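Local coordinates for protein NADH dehydrogenase, putative (Plasmodium falciparum, PDB 5JWC) that probably transfers electrons from NADH through its bound FAD to ubiquinone as a type II NADH dehydrogenase, a membrane-associated malaria drug target, at residues D107-I115 and V125-I133; I305-Q315 and L321-I332. All blocks are in the same frame, centred on the assembly; numbering follows the deposited sequence.

Contact 1: D107-I115 and V125-I133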
# COMPACT_ATOMS: atom_id res chain seq x y z
N ASP A 107 22.41 -19.69 10.80
CA ASP A 107 23.04 -20.93 11.22
C ASP A 107 22.41 -21.49 12.46
O ASP A 107 21.99 -20.75 13.36
CB ASP A 107 24.54 -20.74 11.49
CG ASP A 107 25.33 -20.52 10.23
OD1 ASP A 107 25.67 -21.53 9.57
OD2 ASP A 107 25.61 -19.35 9.90
N VAL A 108 22.36 -22.82 12.53
CA VAL A 108 21.97 -23.49 13.75
C VAL A 108 23.16 -24.29 14.29
O VAL A 108 23.88 -24.91 13.51
CB VAL A 108 20.76 -24.41 13.52
CG1 VAL A 108 20.31 -25.03 14.83
CG2 VAL A 108 19.60 -23.62 12.86
N PHE A 109 23.38 -24.25 15.59
CA PHE A 109 24.45 -25.02 16.23
C PHE A 109 23.83 -25.95 17.24
O PHE A 109 23.69 -25.59 18.40
CB PHE A 109 25.49 -24.09 16.88
CG PHE A 109 26.24 -23.26 15.89
CD1 PHE A 109 27.45 -23.70 15.38
CD2 PHE A 109 25.71 -22.07 15.43
CE1 PHE A 109 28.13 -22.94 14.44
CE2 PHE A 109 26.38 -21.31 14.49
CZ PHE A 109 27.59 -21.75 14.00
N TYR A 110 23.43 -27.13 16.78
CA TYR A 110 22.59 -27.98 17.62
C TYR A 110 23.31 -28.55 18.84
O TYR A 110 22.67 -28.86 19.85
CB TYR A 110 22.00 -29.12 16.78
CG TYR A 110 22.99 -30.09 16.20
CD1 TYR A 110 23.34 -31.26 16.87
CD2 TYR A 110 23.55 -29.87 14.95
CE1 TYR A 110 24.23 -32.17 16.31
CE2 TYR A 110 24.44 -30.76 14.38
CZ TYR A 110 24.78 -31.91 15.07
OH TYR A 110 25.67 -32.79 14.49
N GLU A 111 24.63 -28.69 18.77
CA GLU A 111 25.34 -29.23 19.93
C GLU A 111 25.39 -28.23 21.08
O GLU A 111 25.21 -28.60 22.25
CB GLU A 111 26.75 -29.68 19.55
CG GLU A 111 26.74 -30.68 18.42
CD GLU A 111 28.07 -31.36 18.18
OE1 GLU A 111 29.12 -30.73 18.43
OE2 GLU A 111 28.06 -32.54 17.76
N ASP A 112 25.60 -26.96 20.76
CA ASP A 112 25.65 -25.93 21.79
C ASP A 112 24.32 -25.20 22.03
O ASP A 112 24.26 -24.28 22.85
CB ASP A 112 26.76 -24.94 21.45
CG ASP A 112 28.14 -25.59 21.46
OD1 ASP A 112 28.43 -26.34 22.41
OD2 ASP A 112 28.93 -25.36 20.51
N LYS A 113 23.27 -25.62 21.32
CA LYS A 113 21.90 -25.12 21.55
C LYS A 113 21.75 -23.61 21.42
O LYS A 113 21.12 -22.96 22.25
CB LYS A 113 21.42 -25.60 22.92
CG LYS A 113 21.43 -27.13 23.01
CD LYS A 113 20.92 -27.69 24.32
CE LYS A 113 19.84 -26.87 24.95
NZ LYS A 113 19.56 -27.39 26.33
N TYR A 114 22.34 -23.05 20.38
CA TYR A 114 22.11 -21.66 20.01
C TYR A 114 22.03 -21.50 18.50
O TYR A 114 22.40 -22.40 17.74
CB TYR A 114 23.20 -20.74 20.60
CG TYR A 114 24.54 -20.84 19.92
CD1 TYR A 114 25.53 -21.70 20.41
CD2 TYR A 114 24.85 -20.06 18.82
CE1 TYR A 114 26.77 -21.79 19.78
CE2 TYR A 114 26.08 -20.14 18.19
CZ TYR A 114 27.04 -21.01 18.67
OH TYR A 114 28.26 -21.08 18.03
N ILE A 115 21.56 -20.33 18.07
CA ILE A 115 21.52 -19.99 16.65
C ILE A 115 22.25 -18.68 16.40
O ILE A 115 22.34 -17.84 17.29
CB ILE A 115 20.06 -19.84 16.12
CG1 ILE A 115 19.31 -18.76 16.91
CG2 ILE A 115 19.31 -21.17 16.18
CD1 ILE A 115 17.92 -18.43 16.38
N VAL A 125 23.65 -11.64 15.49
CA VAL A 125 23.01 -11.81 16.78
C VAL A 125 23.06 -13.28 17.16
O VAL A 125 22.76 -14.16 16.33
CB VAL A 125 21.54 -11.33 16.75
CG1 VAL A 125 20.94 -11.36 18.15
CG2 VAL A 125 21.44 -9.93 16.13
N LYS A 126 23.45 -13.56 18.39
CA LYS A 126 23.56 -14.93 18.87
C LYS A 126 22.50 -15.18 19.92
O LYS A 126 22.32 -14.38 20.83
CB LYS A 126 24.97 -15.19 19.41
CG LYS A 126 25.18 -16.55 20.06
CD LYS A 126 26.68 -16.83 20.22
CE LYS A 126 26.95 -18.10 21.04
NZ LYS A 126 28.40 -18.46 21.01
N LEU A 127 21.76 -16.28 19.78
CA LEU A 127 20.63 -16.54 20.66
C LEU A 127 20.59 -17.99 21.10
O LEU A 127 20.72 -18.89 20.29
CB LEU A 127 19.31 -16.16 19.97
CG LEU A 127 19.15 -14.68 19.61
CD1 LEU A 127 17.95 -14.45 18.70
CD2 LEU A 127 19.02 -13.85 20.88
N PHE A 128 20.41 -18.21 22.40
CA PHE A 128 20.35 -19.55 22.95
C PHE A 128 18.91 -20.03 23.05
O PHE A 128 18.00 -19.22 23.21
CB PHE A 128 21.01 -19.58 24.33
CG PHE A 128 22.50 -19.50 24.28
CD1 PHE A 128 23.27 -20.65 24.12
CD2 PHE A 128 23.15 -18.29 24.41
CE1 PHE A 128 24.65 -20.58 24.07
CE2 PHE A 128 24.53 -18.21 24.36
CZ PHE A 128 25.28 -19.36 24.19
N TYR A 129 18.71 -21.34 23.00
CA TYR A 129 17.37 -21.92 23.11
C TYR A 129 17.38 -23.22 23.90
O TYR A 129 18.39 -23.90 23.96
CB TYR A 129 16.78 -22.18 21.71
CG TYR A 129 17.54 -23.22 20.90
CD1 TYR A 129 17.31 -24.57 21.07
CD2 TYR A 129 18.49 -22.83 19.97
CE1 TYR A 129 18.01 -25.52 20.34
CE2 TYR A 129 19.19 -23.76 19.23
CZ TYR A 129 18.95 -25.10 19.42
OH TYR A 129 19.65 -26.02 18.69
N ASP A 130 16.23 -23.56 24.48
CA ASP A 130 16.00 -24.91 25.00
C ASP A 130 15.32 -25.80 23.95
O ASP A 130 15.60 -27.00 23.85
CB ASP A 130 15.16 -24.82 26.27
CG ASP A 130 15.90 -24.10 27.39
OD1 ASP A 130 17.06 -24.48 27.65
OD2 ASP A 130 15.34 -23.15 27.96
N TYR A 131 14.39 -25.22 23.19
CA TYR A 131 13.78 -25.90 22.05
C TYR A 131 13.77 -24.98 20.85
O TYR A 131 13.55 -23.77 20.98
CB TYR A 131 12.36 -26.34 22.36
CG TYR A 131 12.22 -27.30 23.50
CD1 TYR A 131 12.44 -28.66 23.33
CD2 TYR A 131 11.87 -26.85 24.76
CE1 TYR A 131 12.30 -29.55 24.40
CE2 TYR A 131 11.74 -27.71 25.82
CZ TYR A 131 11.95 -29.05 25.64
OH TYR A 131 11.81 -29.90 26.72
N LEU A 132 13.95 -25.57 19.67
CA LEU A 132 13.93 -24.82 18.43
C LEU A 132 12.85 -25.39 17.49
O LEU A 132 12.86 -26.59 17.17
CB LEU A 132 15.29 -24.86 17.77
CG LEU A 132 15.46 -24.04 16.50
CD1 LEU A 132 15.26 -22.54 16.76
CD2 LEU A 132 16.82 -24.33 15.89
N ILE A 133 11.93 -24.53 17.06
CA ILE A 133 10.91 -24.93 16.09
C ILE A 133 11.22 -24.33 14.72
O ILE A 133 11.03 -23.13 14.48
CB ILE A 133 9.51 -24.47 16.52
CG1 ILE A 133 9.31 -24.63 18.04
CG2 ILE A 133 8.43 -25.20 15.71
CD1 ILE A 133 9.36 -26.06 18.54
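Y129 lays its ring against the backbone of K113 where the antiparallel hairpin of strands 114-118 and 124-128 runs back into the FAD-binding, Rossmann-type part of the fold. On this packed side, one face of the ring takes the peptide that follows K113, with Y129 CE2 3.4 Å from K113 C, while L132 CB lies over the opposite face. CG of Y129 sits between its own backbone N and carbonyl carbon (chi1 64°), which folds the ring back across K113 and brings OH up to the CA of Y110. Beneath it V108 CG1 meets L132 CD2 tip to tip at 3.7 Å, and I115 CG2 touches both Y129 and L132; I32 of the central parallel strands continues this buried layer. Backbone bonds fix the register: I115 and L127 exchange a pair, and Y129 N reaches K113 O at 3.0 Å. K113 and Y114 both face F109, a G1 beta bulge at the end of the turn that leads from strand 99-109 into strand 114-118.

The other face, with Y114, F128 and K126, is the more exposed and lies toward the surface. Y114 CB rests over the F128 ring, the two ring planes inclined at 59°. K126, fully extended, runs over the Y114 face not taken by F109 CB: its CE stands 3.5 Å from the ring centroid, and NZ makes a cation-pi contact at 4.0 Å from that centroid.

Contact 2: I305-Q315 and L321-I332; sequences IQKFLKTIPVQ and LKVDEKLRVIGI
Q315 and K322 are joined by hydrogen bonds that use both ends of the glutamine amide. Q315 OE1 accepts from K322 N at 3.0 Å and also from the side chain of N318, in the loop between the two segments. Q315 NE2 gives one hydrogen to I330 O at 2.8 Å, nearly straight at 172° and in the amide plane, and the other to K322 O, more bent. With a bend at chi2 (-145°), the buried amide is wedged between the two arms of 321-332, its rotation fixed by these bonds.

The apolar contacts centre on L321 and I312. L321 CD1 packs against L309 CD2 at 3.6 Å and lies near F308 CE2, while its CD2 meets I305 CD1. I312 CD1 lies over a face of the F308 ring, toward its rim, and touches V329 CG1. I312 CD1 is also 3.9 Å from I332 CD1. V314 CG1 rests on G331 CA at 3.8 Å, where no side chain intervenes.

A glutamine amide bridging two backbone arms thus sits beside the packing of helix 303-309 on strand 321-323, within the pyridine nucleotide-disulphide oxidoreductase fold, the I305 side chain about 8 Å from the bound FAD.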
# COMPACT_ATOMS: atom_id res chain seq x y z
N ILE A 305 18.30 -23.96 5.52
CA ILE A 305 18.06 -25.39 5.60
C ILE A 305 19.20 -26.15 4.91
O ILE A 305 19.67 -27.17 5.42
CB ILE A 305 16.69 -25.76 4.95
CG1 ILE A 305 15.53 -25.27 5.81
CG2 ILE A 305 16.58 -27.25 4.76
CD1 ILE A 305 15.43 -25.90 7.19
N GLN A 306 19.62 -25.64 3.76
CA GLN A 306 20.75 -26.19 3.00
C GLN A 306 22.01 -26.25 3.85
O GLN A 306 22.74 -27.24 3.81
CB GLN A 306 21.02 -25.35 1.75
CG GLN A 306 19.96 -25.46 0.67
CD GLN A 306 20.33 -24.65 -0.56
OE1 GLN A 306 21.38 -24.87 -1.16
NE2 GLN A 306 19.47 -23.71 -0.95
N LYS A 307 22.26 -25.19 4.62
CA LYS A 307 23.45 -25.14 5.49
C LYS A 307 23.30 -25.99 6.74
O LYS A 307 24.26 -26.62 7.17
CB LYS A 307 23.80 -23.70 5.88
CG LYS A 307 24.38 -22.89 4.75
CD LYS A 307 25.14 -21.68 5.27
CE LYS A 307 24.22 -20.57 5.73
NZ LYS A 307 24.95 -19.26 5.84
N PHE A 308 22.11 -25.99 7.34
CA PHE A 308 21.86 -26.79 8.52
C PHE A 308 22.03 -28.28 8.22
O PHE A 308 22.54 -29.05 9.04
CB PHE A 308 20.45 -26.49 9.03
CG PHE A 308 20.06 -27.24 10.26
CD1 PHE A 308 20.91 -27.32 11.35
CD2 PHE A 308 18.80 -27.84 10.34
CE1 PHE A 308 20.52 -28.00 12.50
CE2 PHE A 308 18.42 -28.52 11.49
CZ PHE A 308 19.28 -28.60 12.57
N LEU A 309 21.60 -28.68 7.03
CA LEU A 309 21.63 -30.10 6.67
C LEU A 309 23.06 -30.64 6.69
O LEU A 309 23.31 -31.74 7.20
CB LEU A 309 20.98 -30.30 5.29
CG LEU A 309 19.46 -30.43 5.39
CD1 LEU A 309 18.80 -30.46 4.02
CD2 LEU A 309 19.08 -31.68 6.18
N LYS A 310 24.00 -29.85 6.17
CA LYS A 310 25.39 -30.29 6.04
C LYS A 310 26.13 -30.40 7.37
O LYS A 310 27.24 -30.93 7.43
CB LYS A 310 26.13 -29.36 5.10
CG LYS A 310 25.45 -29.30 3.75
CD LYS A 310 26.21 -28.50 2.74
CE LYS A 310 25.63 -28.75 1.35
NZ LYS A 310 26.44 -28.15 0.24
N THR A 311 25.49 -29.94 8.44
CA THR A 311 26.08 -30.01 9.77
C THR A 311 25.52 -31.19 10.55
O THR A 311 25.92 -31.44 11.68
CB THR A 311 25.82 -28.71 10.58
OG1 THR A 311 24.48 -28.71 11.09
CG2 THR A 311 26.04 -27.47 9.72
N ILE A 312 24.58 -31.91 9.94
CA ILE A 312 24.03 -33.12 10.54
C ILE A 312 24.54 -34.32 9.75
O ILE A 312 24.17 -34.51 8.59
CB ILE A 312 22.49 -33.11 10.56
CG1 ILE A 312 21.96 -31.79 11.11
CG2 ILE A 312 21.95 -34.26 11.37
CD1 ILE A 312 20.46 -31.66 11.00
N PRO A 313 25.43 -35.11 10.37
CA PRO A 313 26.10 -36.19 9.64
C PRO A 313 25.13 -37.14 8.95
O PRO A 313 25.19 -37.27 7.73
CB PRO A 313 26.92 -36.91 10.73
CG PRO A 313 26.32 -36.46 12.04
CD PRO A 313 25.82 -35.07 11.80
N VAL A 314 24.21 -37.74 9.70
CA VAL A 314 23.20 -38.61 9.10
C VAL A 314 22.36 -37.94 7.98
O VAL A 314 21.90 -38.62 7.07
CB VAL A 314 22.25 -39.19 10.18
CG1 VAL A 314 21.13 -38.22 10.50
CG2 VAL A 314 21.70 -40.53 9.74
N GLN A 315 22.18 -36.61 8.02
CA GLN A 315 21.38 -35.94 6.99
C GLN A 315 22.23 -35.17 5.96
O GLN A 315 21.69 -34.47 5.10
CB GLN A 315 20.38 -34.96 7.63
CG GLN A 315 19.38 -35.58 8.59
CD GLN A 315 18.02 -34.90 8.52
OE1 GLN A 315 17.58 -34.47 7.45
NE2 GLN A 315 17.33 -34.81 9.66
N LEU A 321 15.03 -31.38 4.87
CA LEU A 321 15.13 -31.70 6.27
C LEU A 321 14.17 -32.82 6.65
O LEU A 321 12.96 -32.70 6.44
CB LEU A 321 14.85 -30.45 7.10
CG LEU A 321 15.17 -30.58 8.60
CD1 LEU A 321 16.63 -31.00 8.78
CD2 LEU A 321 14.90 -29.28 9.31
N LYS A 322 14.68 -33.92 7.20
CA LYS A 322 13.82 -35.02 7.63
C LYS A 322 13.50 -34.96 9.11
O LYS A 322 14.39 -34.71 9.93
CB LYS A 322 14.47 -36.37 7.30
CG LYS A 322 14.66 -36.68 5.82
CD LYS A 322 13.31 -37.04 5.17
CE LYS A 322 13.51 -37.78 3.83
NZ LYS A 322 12.69 -39.05 3.80
N VAL A 323 12.24 -35.18 9.46
CA VAL A 323 11.84 -35.26 10.86
C VAL A 323 11.19 -36.61 11.11
O VAL A 323 10.73 -37.26 10.17
CB VAL A 323 10.85 -34.15 11.27
CG1 VAL A 323 11.45 -32.78 10.94
CG2 VAL A 323 9.52 -34.35 10.54
N ASP A 324 11.12 -37.02 12.36
CA ASP A 324 10.45 -38.28 12.65
C ASP A 324 8.95 -38.06 12.82
O ASP A 324 8.45 -36.95 12.61
CB ASP A 324 11.05 -38.96 13.90
CG ASP A 324 10.88 -38.15 15.20
OD1 ASP A 324 11.65 -38.43 16.15
OD2 ASP A 324 9.98 -37.26 15.31
N GLU A 325 8.24 -39.11 13.23
CA GLU A 325 6.78 -39.09 13.29
C GLU A 325 6.24 -38.13 14.34
O GLU A 325 5.03 -37.87 14.39
CB GLU A 325 6.25 -40.50 13.53
CG GLU A 325 6.60 -41.12 14.91
CD GLU A 325 8.03 -41.65 15.03
OE1 GLU A 325 8.77 -41.68 14.03
OE2 GLU A 325 8.41 -42.03 16.16
N LYS A 326 7.14 -37.58 15.15
CA LYS A 326 6.76 -36.65 16.21
C LYS A 326 7.27 -35.25 15.88
O LYS A 326 7.20 -34.34 16.72
CB LYS A 326 7.30 -37.13 17.56
CG LYS A 326 6.49 -38.27 18.16
CD LYS A 326 7.24 -38.95 19.31
CE LYS A 326 6.42 -40.10 19.87
NZ LYS A 326 7.19 -40.95 20.84
N LEU A 327 7.79 -35.11 14.66
CA LEU A 327 8.25 -33.86 14.04
C LEU A 327 9.61 -33.42 14.57
O LEU A 327 10.01 -32.27 14.35
CB LEU A 327 7.21 -32.73 14.21
CG LEU A 327 5.82 -33.01 13.68
CD1 LEU A 327 4.90 -31.79 13.74
CD2 LEU A 327 5.92 -33.52 12.25
N ARG A 328 10.31 -34.33 15.24
CA ARG A 328 11.67 -34.05 15.71
C ARG A 328 12.68 -34.23 14.60
O ARG A 328 12.67 -35.24 13.91
CB ARG A 328 12.03 -34.97 16.90
CG ARG A 328 11.10 -34.76 18.09
CD ARG A 328 11.34 -35.75 19.21
NE ARG A 328 11.24 -37.13 18.74
CZ ARG A 328 11.44 -38.19 19.51
NH1 ARG A 328 11.34 -39.41 18.99
NH2 ARG A 328 11.74 -38.04 20.79
N VAL A 329 13.56 -33.25 14.41
CA VAL A 329 14.61 -33.36 13.42
C VAL A 329 15.51 -34.56 13.73
O VAL A 329 15.90 -34.77 14.87
CB VAL A 329 15.47 -32.09 13.38
CG1 VAL A 329 16.68 -32.28 12.46
CG2 VAL A 329 14.60 -30.88 12.92
N ILE A 330 15.79 -35.36 12.70
CA ILE A 330 16.53 -36.62 12.87
C ILE A 330 18.04 -36.37 12.89
O ILE A 330 18.56 -35.62 12.07
CB ILE A 330 16.17 -37.62 11.73
CG1 ILE A 330 14.69 -38.03 11.82
CG2 ILE A 330 17.08 -38.85 11.75
CD1 ILE A 330 14.18 -38.84 10.62
N GLY A 331 18.75 -37.00 13.83
CA GLY A 331 20.19 -36.83 13.93
C GLY A 331 20.60 -35.77 14.95
O GLY A 331 21.71 -35.24 14.90
N ILE A 332 19.68 -35.46 15.87
CA ILE A 332 19.95 -34.50 16.94
C ILE A 332 19.83 -35.21 18.27
O ILE A 332 18.72 -35.47 18.75
CB ILE A 332 18.97 -33.28 16.93
CG1 ILE A 332 18.75 -32.71 15.52
CG2 ILE A 332 19.46 -32.21 17.91
CD1 ILE A 332 19.99 -32.09 14.86

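Going from the N terminus, contact 1 comes first: strand 99-109 turns at the bulge into the 114-118/124-128 hairpin, 125-133 returns to close the loop, and its end, strand 131-134, joins the mixed sheet between strands 30-34 and 337-339. Contact 2 opens much later, folding helix 303-309 and its exit loop against 321-332 across a short connection, just ahead of strand 337-339 at the sheet's edge. The two are in series, neither enclosing the other, yet their centres lie 14 Å apart and they touch. V108 packs on F308, Y110 on I332, and Y110 OH probably hydrogen-bonds T311 O, tying the end of strand 99-109 and its turn to helix 303-309 and the loops around it.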